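Local atomic coordinates of TsrE (Streptomyces laurentii, PDB entry 7CWW), a protein that probably acts as the cyclase that closes the central nitrogen heterocycle of a thiopeptide antibiotic during its biosynthesis. Residues Leu9-Pro14 and Ser72-His77; Gln91-Glu96 and Ala104-Ala109; Val137-Leu142 and Arg202-Thr207; Lys189-Tyr194 and Ile341-Glu346; Gly217-Val222 and Glu228-Leu233. All blocks are in the same frame, centred on the assembly; numbering follows the deposited sequence.

Contacts 1, 3 and 5 are buried, while contacts 2 and 4 are partly open to solvent. Contact 1 belongs to the small antiparallel sheet and its helix, and contact 2 joins a loop beside that sheet to the helical part of the chain. T10 of contact 1 meets Q91 of contact 2. Contacts 3 and 4 both use helix 183-211, and their centres lie about 13 Å apart. Contact 5 packs the loop after that helix on the next helix, and its W229 meets F141 of contact 3. Contacts 1 and 5 are purely apolar. Contact 2 adds a tyrosine and a histidine, contact 3 a salt bridge, and contact 4 an arginine folded over a tyrosine.

Contact 1. Residues Leu9-Pro14 and Ser72-His77; sequences LTVSVP and SRILAH
V11 and I74 meet without any flat group between them: neither ring, amide nor carboxylate takes part across this contact. The ring beside the joint is that of F88, outside both segments; its side chain touches L9, V11 and L75. H77, on the same helix segment as I74, turns to L21, D24 and V25 of helix 15-35. The contact itself is made by branched aliphatic side chains. V11 and I74 reach toward each other tip to tip. V11 CG2 lies 3.7 Å from I74 CD1, the end of the longer isoleucine branch. V11 CG1 faces the short branch, with I74 CG2 at 4.0 Å. Each methyl of the valine thus has its own partner on the isoleucine. I74 CG1 lies anti to its carbonyl carbon (chi1 -73°), and the extended chi2 carries CD1 on toward the strand. L9 adds a looser touch, its CD2 lying 4.5 Å from I74 CD1. L9 and V11 are two residues apart on strand 5-11, so both CB atoms point to the helix. The strand is held to 52-61 by backbone bonds of L9 with L57 and V11 with L55. Helix 65-78 packs here on strand 5-11, an outermost strand of the three-stranded antiparallel sheet. With no hydrogen bond across it, the contact rests on burial of methyl groups and on their fit.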
# COMPACT_ATOMS: atom_id res chain seq x y z
N LEU A 9 -1.06 7.34 20.79
CA LEU A 9 -1.53 8.72 20.81
C LEU A 9 -2.08 9.05 19.43
O LEU A 9 -1.43 8.76 18.43
CB LEU A 9 -0.38 9.69 21.18
CG LEU A 9 -0.57 11.18 20.90
CD1 LEU A 9 -1.81 11.66 21.65
CD2 LEU A 9 0.65 11.97 21.33
N THR A 10 -3.27 9.64 19.37
CA THR A 10 -3.86 10.03 18.09
C THR A 10 -4.09 11.53 18.09
O THR A 10 -4.53 12.11 19.09
CB THR A 10 -5.17 9.26 17.77
OG1 THR A 10 -6.15 9.49 18.78
CG2 THR A 10 -4.90 7.73 17.66
N VAL A 11 -3.74 12.17 16.97
CA VAL A 11 -3.80 13.61 16.83
C VAL A 11 -4.65 13.92 15.61
O VAL A 11 -4.21 13.69 14.47
CB VAL A 11 -2.41 14.24 16.69
CG1 VAL A 11 -2.52 15.76 16.89
CG2 VAL A 11 -1.44 13.56 17.67
N SER A 12 -5.86 14.44 15.84
CA SER A 12 -6.88 14.59 14.80
C SER A 12 -6.78 15.99 14.21
O SER A 12 -7.44 16.93 14.66
CB SER A 12 -8.26 14.31 15.38
OG SER A 12 -8.42 12.92 15.59
N VAL A 13 -5.94 16.13 13.20
CA VAL A 13 -5.71 17.39 12.49
C VAL A 13 -5.62 17.09 11.01
O VAL A 13 -5.43 15.93 10.60
CB VAL A 13 -4.43 18.10 12.97
CG1 VAL A 13 -4.53 18.45 14.45
CG2 VAL A 13 -3.21 17.21 12.69
N PRO A 14 -5.77 18.12 10.15
CA PRO A 14 -5.71 17.89 8.70
C PRO A 14 -4.45 17.15 8.25
O PRO A 14 -3.43 17.20 8.95
CB PRO A 14 -5.74 19.32 8.12
CG PRO A 14 -6.53 20.10 9.15
CD PRO A 14 -6.08 19.54 10.46
N SER A 72 2.05 18.19 24.59
CA SER A 72 2.21 19.60 24.92
C SER A 72 3.00 20.31 23.82
O SER A 72 2.74 21.48 23.53
CB SER A 72 2.89 19.74 26.29
OG SER A 72 3.39 21.05 26.48
N ARG A 73 3.94 19.61 23.18
CA ARG A 73 4.71 20.21 22.10
C ARG A 73 3.93 20.28 20.80
O ARG A 73 4.19 21.16 19.96
CB ARG A 73 6.02 19.45 21.89
CG ARG A 73 6.96 19.63 23.07
CD ARG A 73 8.34 19.20 22.74
NE ARG A 73 9.22 19.35 23.90
CZ ARG A 73 10.44 18.83 23.96
NH1 ARG A 73 10.90 18.13 22.92
NH2 ARG A 73 11.19 19.00 25.04
N ILE A 74 2.98 19.36 20.59
CA ILE A 74 2.05 19.49 19.47
C ILE A 74 1.24 20.77 19.60
O ILE A 74 1.10 21.54 18.65
CB ILE A 74 1.16 18.24 19.38
CG1 ILE A 74 1.97 17.06 18.86
CG2 ILE A 74 -0.07 18.49 18.50
CD1 ILE A 74 1.27 15.74 19.03
N LEU A 75 0.72 21.03 20.81
CA LEU A 75 -0.04 22.26 21.05
C LEU A 75 0.79 23.51 20.79
O LEU A 75 0.28 24.49 20.24
CB LEU A 75 -0.59 22.28 22.48
CG LEU A 75 -1.57 21.16 22.83
CD1 LEU A 75 -2.14 21.39 24.24
CD2 LEU A 75 -2.69 21.06 21.79
N ALA A 76 2.07 23.51 21.21
CA ALA A 76 2.90 24.68 20.97
C ALA A 76 3.11 24.92 19.48
O ALA A 76 3.14 26.07 19.02
CB ALA A 76 4.25 24.53 21.68
N HIS A 77 3.26 23.85 18.71
CA HIS A 77 3.55 23.99 17.29
C HIS A 77 2.36 24.54 16.52
O HIS A 77 2.48 25.49 15.75
CB HIS A 77 3.98 22.64 16.71
CG HIS A 77 4.57 22.73 15.34
ND1 HIS A 77 3.85 22.45 14.20
CD2 HIS A 77 5.82 23.05 14.92
CE1 HIS A 77 4.62 22.59 13.14
NE2 HIS A 77 5.82 22.96 13.55

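Contact 2. Residues Gln91-Glu96 and Ala104-Ala109; sequences QPYNHE and AGLGLA
L106 carries this contact toward Y93 and H95. Its CB starts 4.1 Å from H95 O, and CG comes no closer than 4.0 Å to the same oxygen. CG is anti to the backbone N (chi1 -177°), which sends the two methyls out to the loop. CD1 goes to the tyrosine and lies 3.5 Å from Y93 OH. CD2 lies 3.7 Å from H95 O and also 3.8 Å from H95 CD2, at the imidazole edge near its plane. The two aromatic side chains also meet each other. Y93 CD2 lies over the centre of the H95 ring, 3.7 Å above its plane, and H95 NE2 sits in the plane of the Y93 ring, at its edge. Y93 OH makes a weak hydrogen bond to E110 on helix 106-127. The Y93 side chain also packs on R56 and R58 of strand 52-61 and on F43 and L45 of strand 39-49. The loop 91-96 thus lies between the sheet and the first turn of helix 106-127, whose L108 packs on helix 224-245.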
# COMPACT_ATOMS: atom_id res chain seq x y z
N GLN A 91 -8.71 7.47 19.34
CA GLN A 91 -9.21 6.54 18.33
C GLN A 91 -8.45 5.23 18.50
O GLN A 91 -7.24 5.18 18.22
CB GLN A 91 -9.02 7.11 16.93
CG GLN A 91 -9.78 8.43 16.71
CD GLN A 91 -11.28 8.23 16.80
OE1 GLN A 91 -11.78 7.12 16.63
NE2 GLN A 91 -12.02 9.31 17.05
N PRO A 92 -9.10 4.16 18.96
CA PRO A 92 -8.35 2.99 19.43
C PRO A 92 -7.63 2.26 18.32
O PRO A 92 -8.15 2.03 17.23
CB PRO A 92 -9.44 2.11 20.05
CG PRO A 92 -10.49 3.10 20.49
CD PRO A 92 -10.51 4.13 19.39
N TYR A 93 -6.40 1.87 18.63
CA TYR A 93 -5.60 1.08 17.71
C TYR A 93 -6.28 -0.24 17.38
O TYR A 93 -6.82 -0.92 18.25
CB TYR A 93 -4.25 0.83 18.35
CG TYR A 93 -3.26 0.09 17.50
CD1 TYR A 93 -2.81 0.61 16.29
CD2 TYR A 93 -2.74 -1.13 17.94
CE1 TYR A 93 -1.87 -0.08 15.52
CE2 TYR A 93 -1.78 -1.82 17.17
CZ TYR A 93 -1.36 -1.28 15.97
OH TYR A 93 -0.42 -1.97 15.22
N ASN A 94 -6.23 -0.62 16.10
CA ASN A 94 -6.78 -1.90 15.65
C ASN A 94 -5.65 -2.92 15.66
O ASN A 94 -4.70 -2.82 14.87
CB ASN A 94 -7.39 -1.75 14.26
CG ASN A 94 -8.14 -3.00 13.81
OD1 ASN A 94 -7.97 -4.09 14.35
ND2 ASN A 94 -9.00 -2.83 12.81
N HIS A 95 -5.75 -3.91 16.55
CA HIS A 95 -4.75 -4.97 16.65
C HIS A 95 -4.95 -6.07 15.61
O HIS A 95 -4.17 -7.02 15.58
CB HIS A 95 -4.77 -5.60 18.05
CG HIS A 95 -4.40 -4.65 19.15
ND1 HIS A 95 -5.25 -3.66 19.61
CD2 HIS A 95 -3.27 -4.56 19.90
CE1 HIS A 95 -4.66 -3.00 20.58
NE2 HIS A 95 -3.46 -3.52 20.78
N GLU A 96 -6.00 -5.97 14.80
CA GLU A 96 -6.41 -7.05 13.91
C GLU A 96 -6.88 -6.41 12.60
O GLU A 96 -8.00 -6.60 12.14
CB GLU A 96 -7.51 -7.90 14.57
CG GLU A 96 -7.74 -9.26 13.92
CD GLU A 96 -8.87 -10.06 14.57
OE1 GLU A 96 -9.72 -9.46 15.25
OE2 GLU A 96 -8.91 -11.30 14.39
N ALA A 104 -1.74 -13.28 14.66
CA ALA A 104 -0.35 -13.74 14.70
C ALA A 104 0.57 -12.87 13.86
O ALA A 104 1.80 -12.97 14.01
CB ALA A 104 -0.27 -15.19 14.23
N GLY A 105 0.02 -12.03 12.98
CA GLY A 105 0.79 -11.18 12.11
C GLY A 105 1.06 -9.79 12.63
O GLY A 105 1.76 -9.02 11.97
N LEU A 106 0.55 -9.45 13.82
CA LEU A 106 0.66 -8.08 14.31
C LEU A 106 2.12 -7.71 14.56
O LEU A 106 2.57 -6.62 14.17
CB LEU A 106 -0.17 -7.92 15.59
CG LEU A 106 -0.20 -6.50 16.17
CD1 LEU A 106 -0.74 -5.48 15.17
CD2 LEU A 106 -0.99 -6.44 17.48
N GLY A 107 2.86 -8.59 15.23
CA GLY A 107 4.25 -8.26 15.56
C GLY A 107 5.10 -8.00 14.32
O GLY A 107 5.89 -7.06 14.29
N LEU A 108 4.93 -8.82 13.29
CA LEU A 108 5.68 -8.60 12.06
C LEU A 108 5.31 -7.28 11.41
O LEU A 108 6.19 -6.53 10.97
CB LEU A 108 5.46 -9.76 11.08
CG LEU A 108 6.47 -9.92 9.94
CD1 LEU A 108 7.88 -10.21 10.45
CD2 LEU A 108 6.04 -11.04 9.00
N ALA A 109 4.01 -6.95 11.35
CA ALA A 109 3.60 -5.68 10.76
C ALA A 109 4.18 -4.50 11.55
O ALA A 109 4.68 -3.54 10.96
CB ALA A 109 2.07 -5.57 10.71

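Contact 3. Residues Val137-Leu142 and Arg202-Thr207; sequences VAFDFL and RPRLRT
D140 and R204 form a salt bridge between helix 131-149 and helix 183-211. R204 NH1 donates to D140 OD2 at 2.9 Å, with an N-H...O angle of 142°. R204 NE makes a weak, bent bond to D140 OD1 at 3.3 Å. The pair is not a flat two-pronged one: NH1 lies near both carboxylate oxygens, the carboxylate and guanidinium planes are 66° apart, and NH1 meets OD2 from above the carboxylate plane. Beside this pair lies the F139 ring. Its CE2 is 4.0 Å from R204 CG, in the aliphatic part of the arginine. Its CZ is 4.1 Å from L205 CB, which lies at the ring edge. In R204, chi1 puts CG anti to the backbone N, beside the phenyl ring; the bend at chi2 then turns the rest of the chain to the aspartate. A second shell packs around these groups. P223 touches both D140 and R204. L201, L208 and I341 pack on F139, and L205 packs on Y349. On the same helix, R202 and R206 both form salt bridges with E348 of helix 331-349. The two short helix segments cross at -43°, with their axes 10.4 Å apart. D140 is buried, so the arginine probably offsets the cost of keeping its charge there. The bridge adds a directional link to an otherwise apolar helix joint.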
# COMPACT_ATOMS: atom_id res chain seq x y z
N VAL A 137 7.78 9.66 -6.81
CA VAL A 137 8.39 8.72 -5.88
C VAL A 137 7.49 7.51 -5.67
O VAL A 137 7.95 6.37 -5.66
CB VAL A 137 8.74 9.43 -4.56
CG1 VAL A 137 8.99 8.43 -3.46
CG2 VAL A 137 9.97 10.31 -4.76
N ALA A 138 6.18 7.75 -5.53
CA ALA A 138 5.24 6.65 -5.34
C ALA A 138 5.17 5.78 -6.59
O ALA A 138 5.16 4.54 -6.50
CB ALA A 138 3.86 7.19 -4.97
N PHE A 139 5.09 6.41 -7.76
CA PHE A 139 5.12 5.65 -9.01
C PHE A 139 6.35 4.74 -9.06
O PHE A 139 6.23 3.55 -9.38
CB PHE A 139 5.13 6.63 -10.20
CG PHE A 139 5.02 5.96 -11.56
CD1 PHE A 139 3.78 5.64 -12.09
CD2 PHE A 139 6.15 5.68 -12.31
CE1 PHE A 139 3.66 5.05 -13.35
CE2 PHE A 139 6.05 5.09 -13.57
CZ PHE A 139 4.80 4.77 -14.09
N ASP A 140 7.51 5.27 -8.67
CA ASP A 140 8.75 4.50 -8.71
C ASP A 140 8.64 3.23 -7.87
O ASP A 140 8.95 2.13 -8.34
CB ASP A 140 9.92 5.34 -8.22
CG ASP A 140 10.40 6.35 -9.24
OD1 ASP A 140 9.89 6.36 -10.38
OD2 ASP A 140 11.28 7.17 -8.89
N PHE A 141 8.25 3.36 -6.59
CA PHE A 141 8.33 2.15 -5.77
C PHE A 141 7.18 1.19 -6.05
O PHE A 141 7.36 -0.02 -5.89
CB PHE A 141 8.48 2.51 -4.28
CG PHE A 141 7.20 2.93 -3.55
CD1 PHE A 141 6.26 1.99 -3.13
CD2 PHE A 141 7.01 4.25 -3.18
CE1 PHE A 141 5.12 2.39 -2.41
CE2 PHE A 141 5.86 4.66 -2.47
CZ PHE A 141 4.92 3.72 -2.09
N LEU A 142 6.03 1.69 -6.51
CA LEU A 142 4.95 0.80 -6.88
C LEU A 142 5.31 -0.04 -8.10
O LEU A 142 5.09 -1.26 -8.12
CB LEU A 142 3.67 1.60 -7.14
CG LEU A 142 3.01 2.21 -5.91
CD1 LEU A 142 1.84 3.06 -6.37
CD2 LEU A 142 2.58 1.12 -4.89
N ARG A 202 5.17 6.01 -19.89
CA ARG A 202 5.64 4.77 -20.51
C ARG A 202 7.16 4.65 -20.49
O ARG A 202 7.66 3.61 -20.03
CB ARG A 202 5.05 4.64 -21.92
CG ARG A 202 3.58 4.21 -21.88
CD ARG A 202 2.97 4.18 -23.26
NE ARG A 202 3.83 3.48 -24.20
CZ ARG A 202 3.54 3.28 -25.48
NH1 ARG A 202 2.41 3.75 -25.99
NH2 ARG A 202 4.39 2.63 -26.26
N PRO A 203 7.95 5.64 -20.93
CA PRO A 203 9.42 5.47 -20.83
C PRO A 203 9.93 5.43 -19.40
O PRO A 203 10.91 4.72 -19.12
CB PRO A 203 9.97 6.67 -21.60
CG PRO A 203 8.85 7.65 -21.67
CD PRO A 203 7.59 6.85 -21.69
N ARG A 204 9.30 6.15 -18.47
CA ARG A 204 9.69 6.03 -17.06
C ARG A 204 9.48 4.60 -16.57
O ARG A 204 10.37 4.01 -15.93
CB ARG A 204 8.88 7.02 -16.21
CG ARG A 204 9.29 7.08 -14.74
CD ARG A 204 10.78 7.38 -14.57
NE ARG A 204 11.18 7.45 -13.17
CZ ARG A 204 12.41 7.20 -12.72
NH1 ARG A 204 12.69 7.29 -11.43
NH2 ARG A 204 13.37 6.85 -13.57
N LEU A 205 8.33 4.01 -16.88
CA LEU A 205 8.04 2.64 -16.46
C LEU A 205 9.03 1.65 -17.05
O LEU A 205 9.52 0.76 -16.35
CB LEU A 205 6.60 2.27 -16.85
CG LEU A 205 6.22 0.83 -16.47
CD1 LEU A 205 4.95 0.76 -15.61
CD2 LEU A 205 6.07 -0.04 -17.72
N ARG A 206 9.32 1.76 -18.35
CA ARG A 206 10.22 0.78 -18.96
C ARG A 206 11.59 0.84 -18.31
O ARG A 206 12.25 -0.19 -18.12
CB ARG A 206 10.32 1.01 -20.47
CG ARG A 206 11.22 -0.02 -21.17
CD ARG A 206 10.96 -0.15 -22.67
NE ARG A 206 11.11 -1.55 -23.08
CZ ARG A 206 10.19 -2.26 -23.70
NH1 ARG A 206 10.44 -3.53 -24.01
NH2 ARG A 206 9.02 -1.72 -24.03
N THR A 207 12.03 2.05 -17.94
CA THR A 207 13.35 2.22 -17.34
C THR A 207 13.40 1.61 -15.95
O THR A 207 14.41 1.00 -15.57
CB THR A 207 13.69 3.70 -17.29
OG1 THR A 207 13.98 4.14 -18.62
CG2 THR A 207 14.90 3.94 -16.39

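Contact 4. Residues Lys189-Tyr194 and Ile341-Glu346; sequences KHAQRY and IARAFE
This contact belongs to the packing of two long helices, 183-211 and 331-349. Their segments cross at -58° with the axes 10.8 Å apart. Y194 and R343 make up most of the surface buried between the segments. R343 CB sits over the Y194 ring in a CH-pi contact, 3.6 Å from the ring centroid and 9° off its normal. The arginine chain bends at chi2 and chi3, and this brings the guanidinium back alongside the same ring. One guanidinium face receives Y194 CD2, which is 3.4 Å from R343 NH2. The two planes are 48° apart, so they do not stack flat. A191 CB lies at the guanidinium edge, 3.9 Å from R343 NH1. At the far end of the tyrosine, CE1 is 4.2 Å from A344 CB and OH is 3.6 Å from A344 CA. The polar ends find partners beyond these residues: Y194 OH bonds to E347, and R343 NH1 bonds to Y339 OH. Both partners lie on helix 331-349. On its other sides this helix packs against helix 131-149 through I341 and against helix 163-177 through I341 and F345, while Y194 also touches L201 and R202 on its own helix.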
# COMPACT_ATOMS: atom_id res chain seq x y z
N LYS A 189 -12.74 8.91 -16.65
CA LYS A 189 -11.92 9.97 -16.08
C LYS A 189 -10.48 9.51 -15.89
O LYS A 189 -9.53 10.26 -16.17
CB LYS A 189 -12.52 10.46 -14.76
CG LYS A 189 -13.79 11.29 -14.92
CD LYS A 189 -14.59 11.33 -13.63
CE LYS A 189 -15.41 12.62 -13.51
NZ LYS A 189 -16.26 12.61 -12.28
N HIS A 190 -10.29 8.28 -15.40
CA HIS A 190 -8.94 7.73 -15.30
C HIS A 190 -8.29 7.64 -16.68
O HIS A 190 -7.10 7.96 -16.84
CB HIS A 190 -8.98 6.35 -14.64
CG HIS A 190 -9.09 6.41 -13.15
ND1 HIS A 190 -10.29 6.28 -12.48
CD2 HIS A 190 -8.15 6.62 -12.20
CE1 HIS A 190 -10.08 6.40 -11.18
NE2 HIS A 190 -8.79 6.60 -10.99
N ALA A 191 -9.05 7.22 -17.69
CA ALA A 191 -8.48 7.10 -19.03
C ALA A 191 -8.08 8.47 -19.58
O ALA A 191 -7.02 8.60 -20.20
CB ALA A 191 -9.47 6.41 -19.96
N GLN A 192 -8.90 9.49 -19.33
CA GLN A 192 -8.54 10.86 -19.68
C GLN A 192 -7.22 11.27 -19.04
O GLN A 192 -6.38 11.92 -19.69
CB GLN A 192 -9.66 11.82 -19.22
CG GLN A 192 -10.66 12.19 -20.30
CD GLN A 192 -12.03 12.58 -19.73
OE1 GLN A 192 -12.12 13.24 -18.69
NE2 GLN A 192 -13.09 12.18 -20.42
N ARG A 193 -7.02 10.92 -17.77
CA ARG A 193 -5.77 11.24 -17.09
C ARG A 193 -4.58 10.51 -17.71
O ARG A 193 -3.49 11.07 -17.84
CB ARG A 193 -5.90 10.90 -15.61
CG ARG A 193 -4.64 11.13 -14.79
CD ARG A 193 -5.02 11.60 -13.40
NE ARG A 193 -5.63 12.92 -13.46
CZ ARG A 193 -6.38 13.44 -12.50
NH1 ARG A 193 -6.62 12.75 -11.40
NH2 ARG A 193 -6.89 14.66 -12.64
N TYR A 194 -4.77 9.24 -18.10
CA TYR A 194 -3.68 8.51 -18.73
C TYR A 194 -3.25 9.15 -20.04
O TYR A 194 -2.05 9.27 -20.32
CB TYR A 194 -4.07 7.05 -18.96
CG TYR A 194 -2.97 6.27 -19.66
CD1 TYR A 194 -1.77 5.99 -19.01
CD2 TYR A 194 -3.10 5.86 -20.99
CE1 TYR A 194 -0.74 5.30 -19.64
CE2 TYR A 194 -2.06 5.17 -21.64
CZ TYR A 194 -0.89 4.89 -20.95
OH TYR A 194 0.15 4.22 -21.55
N ILE A 341 -0.24 2.89 -13.84
CA ILE A 341 0.77 1.84 -13.97
C ILE A 341 0.27 0.73 -14.88
O ILE A 341 1.00 0.23 -15.75
CB ILE A 341 1.16 1.30 -12.58
CG1 ILE A 341 1.90 2.38 -11.80
CG2 ILE A 341 2.02 0.01 -12.74
CD1 ILE A 341 2.15 2.04 -10.35
N ALA A 342 -0.97 0.27 -14.65
CA ALA A 342 -1.51 -0.82 -15.45
C ALA A 342 -1.57 -0.44 -16.93
O ALA A 342 -1.14 -1.21 -17.80
CB ALA A 342 -2.89 -1.22 -14.93
N ARG A 343 -2.09 0.75 -17.23
CA ARG A 343 -2.20 1.18 -18.63
C ARG A 343 -0.83 1.32 -19.26
O ARG A 343 -0.63 0.94 -20.42
CB ARG A 343 -2.96 2.51 -18.73
CG ARG A 343 -4.45 2.43 -18.43
CD ARG A 343 -5.23 1.73 -19.53
NE ARG A 343 -4.94 2.25 -20.86
CZ ARG A 343 -5.54 3.30 -21.42
NH1 ARG A 343 -6.48 3.98 -20.77
NH2 ARG A 343 -5.18 3.67 -22.64
N ALA A 344 0.14 1.87 -18.53
CA ALA A 344 1.48 2.02 -19.09
C ALA A 344 2.13 0.66 -19.36
O ALA A 344 2.77 0.47 -20.40
CB ALA A 344 2.35 2.87 -18.16
N PHE A 345 1.99 -0.29 -18.43
CA PHE A 345 2.45 -1.66 -18.71
C PHE A 345 1.78 -2.19 -19.97
O PHE A 345 2.44 -2.76 -20.85
CB PHE A 345 2.10 -2.59 -17.54
CG PHE A 345 3.18 -2.77 -16.52
CD1 PHE A 345 4.41 -3.30 -16.86
CD2 PHE A 345 2.94 -2.46 -15.18
CE1 PHE A 345 5.40 -3.51 -15.90
CE2 PHE A 345 3.90 -2.66 -14.21
CZ PHE A 345 5.14 -3.19 -14.57
N GLU A 346 0.46 -2.04 -20.05
CA GLU A 346 -0.32 -2.61 -21.14
C GLU A 346 0.15 -2.10 -22.49
O GLU A 346 0.33 -2.88 -23.43
CB GLU A 346 -1.80 -2.28 -20.93
CG GLU A 346 -2.76 -3.18 -21.62
CD GLU A 346 -4.19 -2.80 -21.28
OE1 GLU A 346 -4.80 -2.02 -22.05
OE2 GLU A 346 -4.67 -3.23 -20.21

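Contact 5. Residues Gly217-Val222 and Glu228-Leu233; sequences GELTDV and EWLVRL
L219 pushes one methyl group into the surface of helix 224-245, at L230 and V231. Its CD1 is the main bump. It lies 3.8 Å from L230 CB and 4.4 Å from V231 CG1, in the hollow between these neighbouring side chains. L230 CD1 returns the approach from the helix side. It reaches into the angle between the two loop residues, 3.8 Å from V222 CG1 and 4.0 Å from L219 CD1. L219 and L230 cross at about a right angle, so L219 CD1 meets the flank of L230 at CB, while L230 CD1 meets L219 at its methyl CD1. V222 presents the branch that is anti to its backbone N (chi1 167°). The loop backbone sets this spacing. L219 to V222 form a type I beta turn, closed by a bond from V222 N to L219 O of 3.2 Å, and the turn brings both side chains to the same helix face. M212 touches L219, V222 and L230, and so adds to the apolar cluster. The loop has polar ties as well: G217 O accepts from R234, and E218 O from R227. On the outer part of the helix, R232 NE meets E228 OE2 at 2.8 Å in a salt bridge one turn apart. Across the contact itself no polar group is used. The loop is therefore held to the helix here by the fit of leucine and valine methyls, with hydrogen bonds from G217 O and E218 O nearby.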
# COMPACT_ATOMS: atom_id res chain seq x y z
N GLY A 217 18.67 -9.11 -6.75
CA GLY A 217 20.03 -8.61 -6.65
C GLY A 217 20.12 -7.34 -5.83
O GLY A 217 19.21 -7.00 -5.06
N GLU A 218 21.23 -6.62 -6.00
CA GLU A 218 21.47 -5.44 -5.17
C GLU A 218 20.73 -4.20 -5.65
O GLU A 218 20.66 -3.23 -4.89
CB GLU A 218 22.97 -5.13 -5.08
CG GLU A 218 23.75 -6.18 -4.28
CD GLU A 218 23.71 -5.95 -2.78
OE1 GLU A 218 23.31 -4.86 -2.33
OE2 GLU A 218 24.09 -6.88 -2.03
N LEU A 219 20.18 -4.22 -6.87
CA LEU A 219 19.31 -3.14 -7.35
C LEU A 219 20.03 -1.80 -7.35
O LEU A 219 19.46 -0.76 -7.01
CB LEU A 219 18.01 -3.04 -6.52
CG LEU A 219 17.16 -4.29 -6.28
CD1 LEU A 219 15.94 -3.96 -5.42
CD2 LEU A 219 16.73 -4.90 -7.59
N THR A 220 21.31 -1.81 -7.73
CA THR A 220 22.13 -0.61 -7.60
C THR A 220 21.72 0.52 -8.53
O THR A 220 22.19 1.65 -8.34
CB THR A 220 23.60 -0.96 -7.84
OG1 THR A 220 23.75 -1.51 -9.15
CG2 THR A 220 24.09 -1.98 -6.82
N ASP A 221 20.89 0.27 -9.54
CA ASP A 221 20.46 1.33 -10.46
C ASP A 221 19.07 1.88 -10.14
O ASP A 221 18.60 2.79 -10.83
CB ASP A 221 20.51 0.82 -11.90
CG ASP A 221 21.94 0.60 -12.39
OD1 ASP A 221 22.87 1.29 -11.91
OD2 ASP A 221 22.14 -0.28 -13.25
N VAL A 222 18.41 1.36 -9.11
CA VAL A 222 17.06 1.80 -8.76
C VAL A 222 17.18 3.11 -7.99
O VAL A 222 18.13 3.27 -7.21
CB VAL A 222 16.33 0.72 -7.95
CG1 VAL A 222 15.08 1.26 -7.30
CG2 VAL A 222 15.99 -0.50 -8.83
N GLU A 228 15.57 1.48 -1.18
CA GLU A 228 15.45 1.19 0.25
C GLU A 228 14.12 0.53 0.56
O GLU A 228 14.06 -0.43 1.35
CB GLU A 228 15.63 2.48 1.07
CG GLU A 228 15.64 2.31 2.59
CD GLU A 228 16.92 1.63 3.10
OE1 GLU A 228 17.88 1.47 2.32
OE2 GLU A 228 16.96 1.25 4.30
N TRP A 229 13.03 1.02 -0.04
CA TRP A 229 11.74 0.35 0.11
C TRP A 229 11.83 -1.10 -0.34
O TRP A 229 11.39 -2.01 0.38
CB TRP A 229 10.66 1.07 -0.68
CG TRP A 229 9.43 0.21 -0.84
CD1 TRP A 229 9.05 -0.49 -1.96
CD2 TRP A 229 8.43 -0.06 0.16
NE1 TRP A 229 7.87 -1.17 -1.71
CE2 TRP A 229 7.48 -0.93 -0.41
CE3 TRP A 229 8.26 0.33 1.50
CZ2 TRP A 229 6.35 -1.39 0.29
CZ3 TRP A 229 7.14 -0.14 2.20
CH2 TRP A 229 6.20 -0.99 1.58
N LEU A 230 12.39 -1.35 -1.54
CA LEU A 230 12.38 -2.69 -2.10
C LEU A 230 13.19 -3.66 -1.24
O LEU A 230 12.73 -4.78 -0.98
CB LEU A 230 12.94 -2.69 -3.53
CG LEU A 230 12.08 -1.87 -4.49
CD1 LEU A 230 12.88 -1.44 -5.71
CD2 LEU A 230 10.79 -2.63 -4.88
N VAL A 231 14.39 -3.26 -0.81
CA VAL A 231 15.23 -4.21 -0.08
C VAL A 231 14.60 -4.55 1.27
O VAL A 231 14.65 -5.70 1.72
CB VAL A 231 16.68 -3.69 0.07
CG1 VAL A 231 17.33 -3.50 -1.31
CG2 VAL A 231 16.74 -2.39 0.85
N ARG A 232 13.98 -3.57 1.92
CA ARG A 232 13.33 -3.85 3.20
C ARG A 232 12.12 -4.76 3.03
O ARG A 232 11.97 -5.75 3.74
CB ARG A 232 12.96 -2.54 3.88
CG ARG A 232 14.19 -1.77 4.32
CD ARG A 232 13.90 -0.81 5.45
NE ARG A 232 15.12 -0.12 5.84
CZ ARG A 232 15.87 -0.43 6.88
NH1 ARG A 232 15.53 -1.45 7.68
NH2 ARG A 232 16.98 0.27 7.14
N LEU A 233 11.25 -4.45 2.06
CA LEU A 233 10.11 -5.34 1.84
C LEU A 233 10.58 -6.73 1.45
O LEU A 233 10.06 -7.74 1.94
CB LEU A 233 9.17 -4.78 0.77
CG LEU A 233 7.87 -5.56 0.52
CD1 LEU A 233 6.93 -5.60 1.76
CD2 LEU A 233 7.13 -5.00 -0.71